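Local coordinates for protein 2-hydroxyisobutyryl-CoA synthetase (Aquincola tertiaricarbonis, PDB 6HDY) that belongs to the ANL superfamily of AMP-binding enzymes, pairing a large AMP-binding domain with a smaller C-terminal domain, at residues Met12-Trp15 and Glu20-Glu23; Tyr25-Asp30 and Ile154-Gly159; Arg32-Arg37 and Ala150-Met155; Arg37-Pro42 and Leu298-Ile303. All blocks are in the same frame, centred on the assembly; numbering follows the deposited sequence.

The four contacts follow the N-terminal arm as it crosses the large domain. Interactions 1 and 3 meet where Glu13 OE2 lies 2.8 Å from Arg37 N, probably as a hydrogen bond. Interactions 2 and 3, whose centres are about 6 Å apart, both use helix 141-157, and Tyr25 OH lies 2.8 Å from Trp34 O. Interactions 3 and 4 share helix 36-40 and are tied by salt bridges from Arg153, NH2 to Asp302 OD2 at 2.7 Å and NE to Glu39 OE1 at 3.0 Å. Interaction 4 does not touch the bound ligands: the side chain of Trp300 is about 12 Å from the adenylate-type ligand (8LQ), that of Ile303 about 13 Å from (3S)-3-hydroxybutanoic acid.

Interaction 1: Met12-Trp15 and Glu20-Glu23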
loop_
_atom_site.group_PDB
_atom_site.type_symbol
_atom_site.label_atom_id
_atom_site.label_comp_id
_atom_site.label_asym_id
_atom_site.label_seq_id
_atom_site.Cartn_x
_atom_site.Cartn_y
_atom_site.Cartn_z
ATOM N N MET A 12 -1.363 7.400 35.536
ATOM C CA MET A 12 -1.510 6.888 34.176
ATOM C C MET A 12 -0.397 7.436 33.283
ATOM O O MET A 12 -0.199 8.656 33.215
ATOM C CB MET A 12 -2.892 7.238 33.622
ATOM C CG MET A 12 -3.999 6.474 34.301
ATOM S SD MET A 12 -5.646 7.093 33.922
ATOM C CE MET A 12 -5.972 6.245 32.406
ATOM N N GLU A 13 0.369 6.518 32.658
ATOM C CA GLU A 13 1.522 6.845 31.819
ATOM C C GLU A 13 1.109 7.718 30.659
ATOM O O GLU A 13 0.193 7.366 29.931
ATOM C CB GLU A 13 2.229 5.580 31.290
ATOM C CG GLU A 13 2.680 4.572 32.338
ATOM C CD GLU A 13 1.676 3.493 32.705
ATOM O OE1 GLU A 13 0.457 3.716 32.528
ATOM O OE2 GLU A 13 2.115 2.427 33.195
ATOM N N GLU A 14 1.756 8.889 30.535
ATOM C CA GLU A 14 1.577 9.895 29.486
ATOM C C GLU A 14 0.110 10.266 29.249
ATOM O O GLU A 14 -0.317 10.434 28.098
ATOM C CB GLU A 14 2.290 9.440 28.199
ATOM C CG GLU A 14 3.733 9.098 28.519
ATOM C CD GLU A 14 4.620 8.813 27.340
ATOM O OE1 GLU A 14 4.978 9.779 26.630
ATOM O OE2 GLU A 14 5.040 7.643 27.192
ATOM N N TRP A 15 -0.649 10.417 30.362
ATOM C CA TRP A 15 -2.063 10.766 30.343
ATOM C C TRP A 15 -2.225 12.261 30.151
ATOM O O TRP A 15 -2.092 13.026 31.096
ATOM C CB TRP A 15 -2.763 10.269 31.616
ATOM C CG TRP A 15 -4.264 10.352 31.588
ATOM C CD1 TRP A 15 -5.058 11.081 32.425
ATOM C CD2 TRP A 15 -5.150 9.641 30.710
ATOM N NE1 TRP A 15 -6.385 10.886 32.109
ATOM C CE2 TRP A 15 -6.471 10.001 31.066
ATOM C CE3 TRP A 15 -4.958 8.733 29.652
ATOM C CZ2 TRP A 15 -7.591 9.481 30.407
ATOM C CZ3 TRP A 15 -6.067 8.241 28.984
ATOM C CH2 TRP A 15 -7.366 8.606 29.366
ATOM N N GLU A 20 0.825 13.220 23.561
ATOM C CA GLU A 20 2.157 13.493 23.034
ATOM C C GLU A 20 3.163 12.461 23.541
ATOM O O GLU A 20 4.004 12.761 24.398
ATOM C CB GLU A 20 2.595 14.911 23.470
ATOM C CG GLU A 20 2.785 15.845 22.286
ATOM C CD GLU A 20 4.114 16.577 22.230
ATOM O OE1 GLU A 20 4.771 16.524 21.166
ATOM O OE2 GLU A 20 4.502 17.193 23.249
ATOM N N TYR A 21 3.096 11.264 22.978
ATOM C CA TYR A 21 3.915 10.122 23.374
ATOM C C TYR A 21 5.417 10.216 23.110
ATOM O O TYR A 21 5.832 10.617 22.027
ATOM C CB TYR A 21 3.388 8.849 22.716
ATOM C CG TYR A 21 2.065 8.348 23.261
ATOM C CD1 TYR A 21 1.970 7.827 24.552
ATOM C CD2 TYR A 21 0.933 8.289 22.448
ATOM C CE1 TYR A 21 0.758 7.357 25.054
ATOM C CE2 TYR A 21 -0.273 7.780 22.922
ATOM C CZ TYR A 21 -0.356 7.309 24.225
ATOM O OH TYR A 21 -1.537 6.772 24.670
ATOM N N ASP A 22 6.225 9.756 24.088
ATOM C CA ASP A 22 7.675 9.620 23.964
ATOM C C ASP A 22 7.894 8.503 22.926
ATOM O O ASP A 22 7.562 7.339 23.165
ATOM C CB ASP A 22 8.322 9.259 25.333
ATOM C CG ASP A 22 9.819 8.918 25.323
ATOM O OD1 ASP A 22 10.437 8.941 24.226
ATOM O OD2 ASP A 22 10.366 8.611 26.407
ATOM N N GLU A 23 8.420 8.895 21.757
ATOM C CA GLU A 23 8.714 8.040 20.614
ATOM C C GLU A 23 9.861 7.059 20.891
ATOM O O GLU A 23 10.000 6.070 20.172
ATOM C CB GLU A 23 9.014 8.908 19.369
ATOM C CG GLU A 23 7.826 9.707 18.835
ATOM C CD GLU A 23 6.636 8.899 18.338
ATOM O OE1 GLU A 23 5.493 9.393 18.459
ATOM O OE2 GLU A 23 6.842 7.768 17.843
HETATM O O HOH W 1 1.340 12.147 26.348
HETATM O O HOH W 2 5.812 6.077 24.813
#
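Glu14 reaches across to Tyr21 and Asp22 and lays its carboxylate beside the backbone that joins them. The side chain runs extended beyond CG (chi2 -172°), which carries OE1 to Asp22 N. That hydrogen bond is 2.8 Å long from Asp22 N to Glu14 OE1, with an N-H...O angle of 156°, and it uses the syn lone pair, on the side of the other carboxylate oxygen. The same OE1 also lies close to the Tyr21 backbone, 3.4 Å from Tyr21 CA. Against the tyrosine ring the carboxylate stands almost upright, the two planes being 82° apart, and Glu14 CD sits at the ring edge, 4.0 Å from Tyr21 CD1. Higher up the chain, Glu14 CB touches that side of the ring as well. The Tyr21 hydroxyl is directed elsewhere, to Glu331, and Asp22 OD1 is engaged by the neighbouring Asn24 N.

Two waters extend the contact. One donates to Glu14 O and accepts from Glu20 N, each at 3.0 Å from the water oxygen; the other donates to both Glu14 OE2 and Asp22 O. Each carboxylate oxygen of Glu14 therefore has a partner, OE1 directly and OE2 through water, which should limit rotation of the group. Asp22 is a second acid nearby, but its OD2 stays 5.5 Å from Glu14 OE2, their charged atoms not in contact. Glu14 occupies the third position of a type II beta turn from Met12 to Trp15, and the arrangement is that of a turn whose side chain clasps the following piece of irregular chain at the protein surface.

Interaction 2: Tyr25-Asp30 and Ile154-Gly159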
loop_
_atom_site.group_PDB
_atom_site.type_symbol
_atom_site.label_atom_id
_atom_site.label_comp_id
_atom_site.label_asym_id
_atom_site.label_seq_id
_atom_site.Cartn_x
_atom_site.Cartn_y
_atom_site.Cartn_z
ATOM N N TYR A 25 10.343 5.501 23.994
ATOM C CA TYR A 25 9.982 4.561 25.034
ATOM C C TYR A 25 9.743 3.148 24.501
ATOM O O TYR A 25 9.020 2.943 23.519
ATOM C CB TYR A 25 8.766 5.048 25.821
ATOM C CG TYR A 25 8.224 3.980 26.748
ATOM C CD1 TYR A 25 8.869 3.680 27.946
ATOM C CD2 TYR A 25 7.136 3.187 26.373
ATOM C CE1 TYR A 25 8.412 2.661 28.775
ATOM C CE2 TYR A 25 6.686 2.151 27.186
ATOM C CZ TYR A 25 7.317 1.904 28.396
ATOM O OH TYR A 25 6.873 0.913 29.229
ATOM N N LEU A 26 10.342 2.174 25.182
ATOM C CA LEU A 26 10.145 0.747 24.918
ATOM C C LEU A 26 10.004 0.095 26.311
ATOM O O LEU A 26 10.802 0.415 27.208
ATOM C CB LEU A 26 11.348 0.161 24.155
ATOM C CG LEU A 26 11.140 -0.484 22.763
ATOM C CD1 LEU A 26 9.829 -0.054 22.067
ATOM C CD2 LEU A 26 12.326 -0.191 21.874
ATOM N N PRO A 27 8.970 -0.758 26.551
ATOM C CA PRO A 27 8.839 -1.376 27.889
ATOM C C PRO A 27 10.037 -2.288 28.205
ATOM O O PRO A 27 10.795 -2.614 27.264
ATOM C CB PRO A 27 7.513 -2.171 27.802
ATOM C CG PRO A 27 6.856 -1.723 26.559
ATOM C CD PRO A 27 7.919 -1.237 25.633
ATOM N N PRO A 28 10.273 -2.689 29.489
ATOM C CA PRO A 28 11.381 -3.623 29.754
ATOM C C PRO A 28 11.057 -4.957 29.063
ATOM O O PRO A 28 9.873 -5.317 28.930
ATOM C CB PRO A 28 11.384 -3.765 31.295
ATOM C CG PRO A 28 10.486 -2.671 31.806
ATOM C CD PRO A 28 9.498 -2.412 30.715
ATOM N N ALA A 29 12.099 -5.682 28.599
ATOM C CA ALA A 29 11.896 -6.960 27.889
ATOM C C ALA A 29 11.064 -8.017 28.681
ATOM O O ALA A 29 10.353 -8.806 28.055
ATOM C CB ALA A 29 13.239 -7.544 27.442
ATOM N N ASP A 30 11.106 -7.975 30.031
ATOM C CA ASP A 30 10.386 -8.904 30.916
ATOM C C ASP A 30 8.926 -8.525 31.226
ATOM O O ASP A 30 8.225 -9.351 31.782
ATOM C CB ASP A 30 11.168 -9.143 32.230
ATOM C CG ASP A 30 11.454 -7.941 33.129
ATOM O OD1 ASP A 30 10.976 -6.830 32.823
ATOM O OD2 ASP A 30 12.084 -8.133 34.175
ATOM N N ILE A 154 -0.751 -2.314 22.050
ATOM C CA ILE A 154 -1.671 -3.442 21.919
ATOM C C ILE A 154 -0.972 -4.629 21.205
ATOM O O ILE A 154 -1.242 -5.768 21.546
ATOM C CB ILE A 154 -2.962 -2.944 21.200
ATOM C CG1 ILE A 154 -3.697 -1.894 22.059
ATOM C CG2 ILE A 154 -3.885 -4.095 20.856
ATOM C CD1 ILE A 154 -4.589 -0.947 21.283
ATOM N N MET A 155 -0.082 -4.361 20.225
ATOM C CA MET A 155 0.658 -5.426 19.525
ATOM C C MET A 155 1.663 -6.096 20.498
ATOM O O MET A 155 1.887 -7.301 20.427
ATOM C CB MET A 155 1.363 -4.866 18.274
ATOM C CG MET A 155 0.441 -4.740 17.066
ATOM S SD MET A 155 1.190 -3.798 15.700
ATOM C CE MET A 155 2.578 -4.833 15.318
ATOM N N TRP A 156 2.230 -5.303 21.426
ATOM C CA TRP A 156 3.108 -5.782 22.489
ATOM C C TRP A 156 2.268 -6.732 23.376
ATOM O O TRP A 156 2.755 -7.798 23.767
ATOM C CB TRP A 156 3.677 -4.601 23.301
ATOM C CG TRP A 156 4.523 -5.027 24.464
ATOM C CD1 TRP A 156 4.092 -5.548 25.644
ATOM C CD2 TRP A 156 5.950 -4.970 24.550
ATOM N NE1 TRP A 156 5.161 -5.879 26.435
ATOM C CE2 TRP A 156 6.316 -5.520 25.800
ATOM C CE3 TRP A 156 6.961 -4.517 23.686
ATOM C CZ2 TRP A 156 7.645 -5.601 26.225
ATOM C CZ3 TRP A 156 8.282 -4.612 24.100
ATOM C CH2 TRP A 156 8.614 -5.161 25.353
ATOM N N GLY A 157 1.003 -6.369 23.603
ATOM C CA GLY A 157 0.047 -7.182 24.356
ATOM C C GLY A 157 -0.220 -8.552 23.751
ATOM O O GLY A 157 -0.635 -9.481 24.462
ATOM N N MET A 158 0.010 -8.684 22.426
ATOM C CA MET A 158 -0.141 -9.927 21.671
ATOM C C MET A 158 1.171 -10.731 21.669
ATOM O O MET A 158 1.252 -11.800 21.045
ATOM C CB MET A 158 -0.591 -9.642 20.241
ATOM C CG MET A 158 -1.866 -8.829 20.144
ATOM S SD MET A 158 -2.289 -8.497 18.412
ATOM C CE MET A 158 -4.014 -7.880 18.596
ATOM N N GLY A 159 2.174 -10.226 22.391
ATOM C CA GLY A 159 3.489 -10.850 22.469
ATOM C C GLY A 159 4.416 -10.523 21.312
ATOM O O GLY A 159 5.460 -11.170 21.171
#
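Pro27 and Trp156 make the heart of this contact through CH-pi packing. The proline ring lies over one face of the indole, with CG 3.7 Å from the centroid of the six-membered ring of Trp156 and only 4° off the ring normal. CB and CD flank it: Pro27 CB reaches toward Trp156 CZ2, while Pro27 CD makes an apolar contact of 3.7 Å with Trp156 CZ3. All three ring methylenes thus meet the benzo part of the indole. CG of Trp156 is anti to the backbone N (chi1 176°), a setting that sends the indole out from the helix to meet the proline approaching from the opposite direction.

A polar group joins at the rim. The carbonyl oxygen of Pro28 lies near the indole plane, 3.5 Å from Trp156 CZ2, at the edge and not above the face.

The remaining polar interactions lead outside the pair. Trp156 NE1 hydrogen-bonds to Ser31 O, just beyond the proline-rich chain, which helps fix the rotation of the indole; Arg161 adds a cation-pi contact.

Trp156 stands in the last turn of helix 141-157, which closes in a Schellman motif at Gly159. The irregular chain 25-30 crosses this end of the helix, with Pro27 also resting on Trp34, while Met155 and Met158 pack on Phe248 of strand 246-249 in the parallel sheet.

Interaction 3: Arg32-Arg37 and Ala150-Met155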
loop_
_atom_site.group_PDB
_atom_site.type_symbol
_atom_site.label_atom_id
_atom_site.label_comp_id
_atom_site.label_asym_id
_atom_site.label_seq_id
_atom_site.Cartn_x
_atom_site.Cartn_y
_atom_site.Cartn_z
ATOM N N ARG A 32 4.891 -7.812 30.585
ATOM C CA ARG A 32 3.762 -8.284 29.784
ATOM C C ARG A 32 2.998 -7.073 29.168
ATOM O O ARG A 32 2.403 -7.174 28.067
ATOM C CB ARG A 32 2.813 -9.094 30.672
ATOM C CG ARG A 32 1.556 -9.574 29.955
ATOM C CD ARG A 32 0.651 -10.337 30.894
ATOM N NE ARG A 32 1.326 -11.538 31.376
ATOM C CZ ARG A 32 0.885 -12.307 32.360
ATOM N NH1 ARG A 32 1.569 -13.384 32.725
ATOM N NH2 ARG A 32 -0.238 -11.996 33.002
ATOM N N TYR A 33 3.010 -5.945 29.914
ATOM C CA TYR A 33 2.273 -4.728 29.584
ATOM C C TYR A 33 3.174 -3.601 29.092
ATOM O O TYR A 33 4.272 -3.404 29.621
ATOM C CB TYR A 33 1.465 -4.247 30.807
ATOM C CG TYR A 33 0.925 -5.372 31.665
ATOM C CD1 TYR A 33 -0.230 -6.064 31.302
ATOM C CD2 TYR A 33 1.563 -5.745 32.845
ATOM C CE1 TYR A 33 -0.724 -7.108 32.080
ATOM C CE2 TYR A 33 1.061 -6.769 33.647
ATOM C CZ TYR A 33 -0.081 -7.449 33.260
ATOM O OH TYR A 33 -0.575 -8.460 34.043
ATOM N N TRP A 34 2.696 -2.863 28.072
ATOM C CA TRP A 34 3.361 -1.692 27.517
ATOM C C TRP A 34 3.199 -0.583 28.552
ATOM O O TRP A 34 4.188 0.056 28.917
ATOM C CB TRP A 34 2.748 -1.303 26.156
ATOM C CG TRP A 34 3.359 -0.082 25.523
ATOM C CD1 TRP A 34 3.058 1.220 25.796
ATOM C CD2 TRP A 34 4.286 -0.056 24.427
ATOM N NE1 TRP A 34 3.785 2.059 24.978
ATOM C CE2 TRP A 34 4.542 1.301 24.124
ATOM C CE3 TRP A 34 4.907 -1.051 23.648
ATOM C CZ2 TRP A 34 5.401 1.690 23.090
ATOM C CZ3 TRP A 34 5.780 -0.662 22.643
ATOM C CH2 TRP A 34 6.029 0.693 22.382
ATOM N N PHE A 35 1.957 -0.387 29.053
ATOM C CA PHE A 35 1.676 0.584 30.109
ATOM C C PHE A 35 1.067 -0.146 31.317
ATOM O O PHE A 35 -0.154 -0.290 31.385
ATOM C CB PHE A 35 0.795 1.743 29.620
ATOM C CG PHE A 35 1.469 2.735 28.696
ATOM C CD1 PHE A 35 2.774 3.160 28.933
ATOM C CD2 PHE A 35 0.779 3.285 27.617
ATOM C CE1 PHE A 35 3.372 4.121 28.117
ATOM C CE2 PHE A 35 1.383 4.232 26.790
ATOM C CZ PHE A 35 2.678 4.643 27.041
ATOM N N PRO A 36 1.910 -0.640 32.270
ATOM C CA PRO A 36 1.365 -1.373 33.427
ATOM C C PRO A 36 0.211 -0.682 34.160
ATOM O O PRO A 36 -0.790 -1.348 34.428
ATOM C CB PRO A 36 2.590 -1.570 34.339
ATOM C CG PRO A 36 3.767 -1.545 33.392
ATOM C CD PRO A 36 3.390 -0.571 32.316
ATOM N N ARG A 37 0.329 0.637 34.462
ATOM C CA ARG A 37 -0.714 1.374 35.187
ATOM C C ARG A 37 -2.011 1.447 34.433
ATOM O O ARG A 37 -2.982 0.872 34.907
ATOM C CB ARG A 37 -0.258 2.776 35.647
ATOM C CG ARG A 37 -1.302 3.552 36.476
ATOM C CD ARG A 37 -1.611 2.879 37.814
ATOM N NE ARG A 37 -2.625 3.594 38.592
ATOM C CZ ARG A 37 -3.336 3.046 39.578
ATOM N NH1 ARG A 37 -4.227 3.772 40.247
ATOM N NH2 ARG A 37 -3.178 1.763 39.887
ATOM N N ALA A 150 -0.623 3.763 20.243
ATOM C CA ALA A 150 -1.713 2.909 20.726
ATOM C C ALA A 150 -1.547 1.531 20.138
ATOM O O ALA A 150 -1.622 0.562 20.871
ATOM C CB ALA A 150 -3.052 3.472 20.293
ATOM N N HIS A 151 -1.270 1.430 18.819
ATOM C CA HIS A 151 -1.154 0.119 18.165
ATOM C C HIS A 151 0.071 -0.665 18.580
ATOM O O HIS A 151 -0.060 -1.868 18.722
ATOM C CB HIS A 151 -1.253 0.258 16.639
ATOM C CG HIS A 151 -2.661 0.490 16.198
ATOM N ND1 HIS A 151 -2.980 0.571 14.888
ATOM C CD2 HIS A 151 -3.791 0.624 16.932
ATOM C CE1 HIS A 151 -4.290 0.749 14.841
ATOM N NE2 HIS A 151 -4.816 0.780 16.046
ATOM N N ALA A 152 1.255 -0.007 18.763
ATOM C CA ALA A 152 2.489 -0.674 19.241
ATOM C C ALA A 152 2.237 -1.291 20.619
ATOM O O ALA A 152 2.682 -2.406 20.883
ATOM C CB ALA A 152 3.643 0.322 19.340
ATOM N N ARG A 153 1.508 -0.559 21.477
ATOM C CA ARG A 153 1.130 -0.953 22.830
ATOM C C ARG A 153 0.315 -2.265 22.860
ATOM O O ARG A 153 0.665 -3.203 23.581
ATOM C CB ARG A 153 0.365 0.201 23.497
ATOM C CG ARG A 153 -0.419 -0.181 24.735
ATOM C CD ARG A 153 -0.924 1.050 25.413
ATOM N NE ARG A 153 -1.835 0.727 26.506
ATOM C CZ ARG A 153 -2.708 1.580 27.024
ATOM N NH1 ARG A 153 -2.776 2.823 26.571
ATOM N NH2 ARG A 153 -3.503 1.204 28.012
ATOM N N ILE A 154 -0.751 -2.314 22.050
ATOM C CA ILE A 154 -1.671 -3.442 21.919
ATOM C C ILE A 154 -0.972 -4.629 21.205
ATOM O O ILE A 154 -1.242 -5.768 21.546
ATOM C CB ILE A 154 -2.962 -2.944 21.200
ATOM C CG1 ILE A 154 -3.697 -1.894 22.059
ATOM C CG2 ILE A 154 -3.885 -4.095 20.856
ATOM C CD1 ILE A 154 -4.589 -0.947 21.283
ATOM N N MET A 155 -0.082 -4.361 20.225
ATOM C CA MET A 155 0.658 -5.426 19.525
ATOM C C MET A 155 1.663 -6.096 20.498
ATOM O O MET A 155 1.887 -7.301 20.427
ATOM C CB MET A 155 1.363 -4.866 18.274
ATOM C CG MET A 155 0.441 -4.740 17.066
ATOM S SD MET A 155 1.190 -3.798 15.700
ATOM C CE MET A 155 2.578 -4.833 15.318
HETATM O O HOH W 3 0.617 -4.180 26.240
#
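Trp34 and Arg153 bring the two backbones to their closest, 5.2 Å between CA atoms. Residues 150-155 are fully helical, part of helix 141-157, whereas Arg32-Phe35 approach as irregular chain before Phe35, at the N-cap position, leads into helix 36-40. A water bridges the main chains: Trp34 N donates to it at 3.1 Å, and the same water lies 2.8 Å from Arg153 O.

The indole of Trp34 lies flat on the helix surface. Arg153 CA rests over one face, 3.6 Å from Trp34 CG, and Arg153 CB adds a CH-pi contact, 3.8 Å from the centroid of the five-membered ring and 20° off its normal. At the far end Trp34 CH2 meets Ala152 CB at 3.9 Å. With chi1 at 179° the indole points away from its own N and onto the helix.

Arg153 then runs on extended from CG to NE, passing Trp34 and arriving at Phe35. Phe35 CD2 is 3.6 Å from the methylene Arg153 CD and also lies over one face of the guanidinium, the two planes being 69° apart; Arg153 CZ in turn sits at the phenyl edge, in its plane. The phenyl also receives Trp34 CD1 over the centre of its face, so the three side chains interlock. Salt bridges from Arg153 to Asp302 and Glu39, with the aromatic rings, hold its buried guanidinium in place. The arrangement is that of an N-terminal arm packed on a helix of the large ANL domain, the helix that leads to strand 165-168 of its parallel sheet.

Interaction 4: Arg37-Pro42 and Leu298-Ile303; sequences RRETMP and LCWQDI
Arg38 faces Asp302 with 6.9 Å between CA atoms, and Glu39 faces Trp300 at 7.7 Å, where the short helix 36-40 passes the irregular chain that follows strand 297-299. Arg38 and Asp302 form a salt bridge. Arg38 NE donates to Asp302 OD2 over 2.9 Å with an N-H...O angle of 164°; the oxygen lies in the guanidinium plane but is approached on its anti side, somewhat out of the carboxylate plane. The arginine chain is bent at chi3 (70°), which folds the guanidinium back toward the acid. Arg38 NH2 adds two weak bonds, to Asp302 OD2 at 3.3 Å and to the backbone Asp302 O at 3.2 Å, and forms a further salt bridge with Glu331.

Trp300, at the centre of an inverse gamma turn, lies where the chain passes from one antiparallel sheet, through strand 297-299, to another, through strand 304-310; both belong to the large AMP-binding part of the protein. Its six-membered ring meets the Glu39 carboxylate, Trp300 CZ3 lying 3.5 Å from Glu39 CD, with the planes 69° apart. Glu39 OE1 lies in the indole plane at its edge.

Arg38, Arg153 and Arg357 probably favour the ionised form of the two buried acids. Glu39 forms salt bridges with Arg153 and Arg357, and Asp302 OD2 also takes Arg153 while OD1 bonds to Tyr359 OH.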
loop_
_atom_site.group_PDB
_atom_site.type_symbol
_atom_site.label_atom_id
_atom_site.label_comp_id
_atom_site.label_asym_id
_atom_site.label_seq_id
_atom_site.Cartn_x
_atom_site.Cartn_y
_atom_site.Cartn_z
ATOM N N ARG A 37 0.329 0.637 34.462
ATOM C CA ARG A 37 -0.714 1.374 35.187
ATOM C C ARG A 37 -2.011 1.447 34.433
ATOM O O ARG A 37 -2.982 0.872 34.907
ATOM C CB ARG A 37 -0.258 2.776 35.647
ATOM C CG ARG A 37 -1.302 3.552 36.476
ATOM C CD ARG A 37 -1.611 2.879 37.814
ATOM N NE ARG A 37 -2.625 3.594 38.592
ATOM C CZ ARG A 37 -3.336 3.046 39.578
ATOM N NH1 ARG A 37 -4.227 3.772 40.247
ATOM N NH2 ARG A 37 -3.178 1.763 39.887
ATOM N N ARG A 38 -2.027 2.105 33.244
ATOM C CA ARG A 38 -3.225 2.267 32.407
ATOM C C ARG A 38 -3.966 0.948 32.135
ATOM O O ARG A 38 -5.196 0.910 32.199
ATOM C CB ARG A 38 -2.873 2.972 31.094
ATOM C CG ARG A 38 -2.570 4.465 31.261
ATOM C CD ARG A 38 -1.980 5.112 30.004
ATOM N NE ARG A 38 -2.960 5.216 28.923
ATOM C CZ ARG A 38 -2.895 6.076 27.911
ATOM N NH1 ARG A 38 -1.900 6.949 27.834
ATOM N NH2 ARG A 38 -3.824 6.064 26.964
ATOM N N GLU A 39 -3.202 -0.138 31.920
ATOM C CA GLU A 39 -3.684 -1.472 31.570
ATOM C C GLU A 39 -4.182 -2.344 32.739
ATOM O O GLU A 39 -5.091 -3.152 32.534
ATOM C CB GLU A 39 -2.594 -2.229 30.781
ATOM C CG GLU A 39 -2.203 -1.570 29.456
ATOM C CD GLU A 39 -1.141 -2.280 28.635
ATOM O OE1 GLU A 39 -0.497 -1.632 27.779
ATOM O OE2 GLU A 39 -0.971 -3.501 28.829
ATOM N N THR A 40 -3.557 -2.227 33.930
ATOM C CA THR A 40 -3.887 -3.068 35.067
ATOM C C THR A 40 -4.445 -2.309 36.288
ATOM O O THR A 40 -4.720 -2.969 37.271
ATOM C CB THR A 40 -2.686 -3.968 35.485
ATOM O OG1 THR A 40 -1.697 -3.195 36.164
ATOM C CG2 THR A 40 -2.063 -4.719 34.326
ATOM N N MET A 41 -4.637 -0.965 36.234
ATOM C CA MET A 41 -5.193 -0.178 37.359
ATOM C C MET A 41 -6.632 -0.579 37.740
ATOM O O MET A 41 -7.341 -1.077 36.867
ATOM C CB MET A 41 -5.165 1.323 37.038
ATOM C CG MET A 41 -6.155 1.766 35.961
ATOM S SD MET A 41 -5.713 3.389 35.306
ATOM C CE MET A 41 -6.043 4.427 36.733
ATOM N N PRO A 42 -7.131 -0.319 38.990
ATOM C CA PRO A 42 -8.542 -0.647 39.289
ATOM C C PRO A 42 -9.476 0.079 38.306
ATOM O O PRO A 42 -9.282 1.263 38.063
ATOM C CB PRO A 42 -8.717 -0.188 40.749
ATOM C CG PRO A 42 -7.347 -0.162 41.306
ATOM C CD PRO A 42 -6.465 0.274 40.168
ATOM N N LEU A 298 -10.406 -7.467 24.368
ATOM C CA LEU A 298 -10.558 -6.573 25.513
ATOM C C LEU A 298 -10.879 -5.164 24.950
ATOM O O LEU A 298 -10.468 -4.844 23.839
ATOM C CB LEU A 298 -9.251 -6.489 26.319
ATOM C CG LEU A 298 -8.733 -7.739 27.054
ATOM C CD1 LEU A 298 -7.673 -7.349 28.045
ATOM C CD2 LEU A 298 -9.877 -8.559 27.719
ATOM N N CYS A 299 -11.589 -4.343 25.724
ATOM C CA CYS A 299 -11.920 -2.961 25.391
ATOM C C CYS A 299 -10.884 -2.110 26.087
ATOM O O CYS A 299 -11.001 -1.893 27.287
ATOM C CB CYS A 299 -13.329 -2.602 25.864
ATOM S SG CYS A 299 -14.632 -3.645 25.177
ATOM N N TRP A 300 -9.864 -1.644 25.351
ATOM C CA TRP A 300 -8.798 -0.793 25.882
ATOM C C TRP A 300 -9.373 0.618 26.083
ATOM O O TRP A 300 -9.175 1.514 25.268
ATOM C CB TRP A 300 -7.586 -0.822 24.948
ATOM C CG TRP A 300 -6.971 -2.179 24.793
ATOM C CD1 TRP A 300 -7.537 -3.275 24.214
ATOM C CD2 TRP A 300 -5.628 -2.556 25.138
ATOM N NE1 TRP A 300 -6.652 -4.328 24.224
ATOM C CE2 TRP A 300 -5.465 -3.913 24.769
ATOM C CE3 TRP A 300 -4.535 -1.872 25.714
ATOM C CZ2 TRP A 300 -4.254 -4.609 24.961
ATOM C CZ3 TRP A 300 -3.345 -2.562 25.912
ATOM C CH2 TRP A 300 -3.209 -3.910 25.536
ATOM N N GLN A 301 -10.133 0.760 27.189
ATOM C CA GLN A 301 -10.952 1.903 27.591
ATOM C C GLN A 301 -10.256 3.265 27.665
ATOM O O GLN A 301 -10.911 4.280 27.410
ATOM C CB GLN A 301 -11.651 1.598 28.924
ATOM C CG GLN A 301 -12.719 0.491 28.836
ATOM C CD GLN A 301 -13.857 0.792 27.880
ATOM O OE1 GLN A 301 -13.712 0.745 26.649
ATOM N NE2 GLN A 301 -15.035 1.044 28.422
ATOM N N ASP A 302 -8.969 3.302 28.056
ATOM C CA ASP A 302 -8.195 4.550 28.153
ATOM C C ASP A 302 -7.633 5.019 26.799
ATOM O O ASP A 302 -6.996 6.089 26.730
ATOM C CB ASP A 302 -7.095 4.446 29.219
ATOM C CG ASP A 302 -6.223 3.232 29.031
ATOM O OD1 ASP A 302 -6.673 2.121 29.387
ATOM O OD2 ASP A 302 -5.108 3.385 28.487
ATOM N N ILE A 303 -7.850 4.225 25.729
ATOM C CA ILE A 303 -7.457 4.586 24.361
ATOM C C ILE A 303 -8.716 5.150 23.651
ATOM O O ILE A 303 -8.689 6.270 23.165
ATOM C CB ILE A 303 -6.770 3.411 23.583
ATOM C CG1 ILE A 303 -5.403 3.039 24.234
ATOM C CG2 ILE A 303 -6.595 3.790 22.082
ATOM C CD1 ILE A 303 -4.679 1.788 23.707
#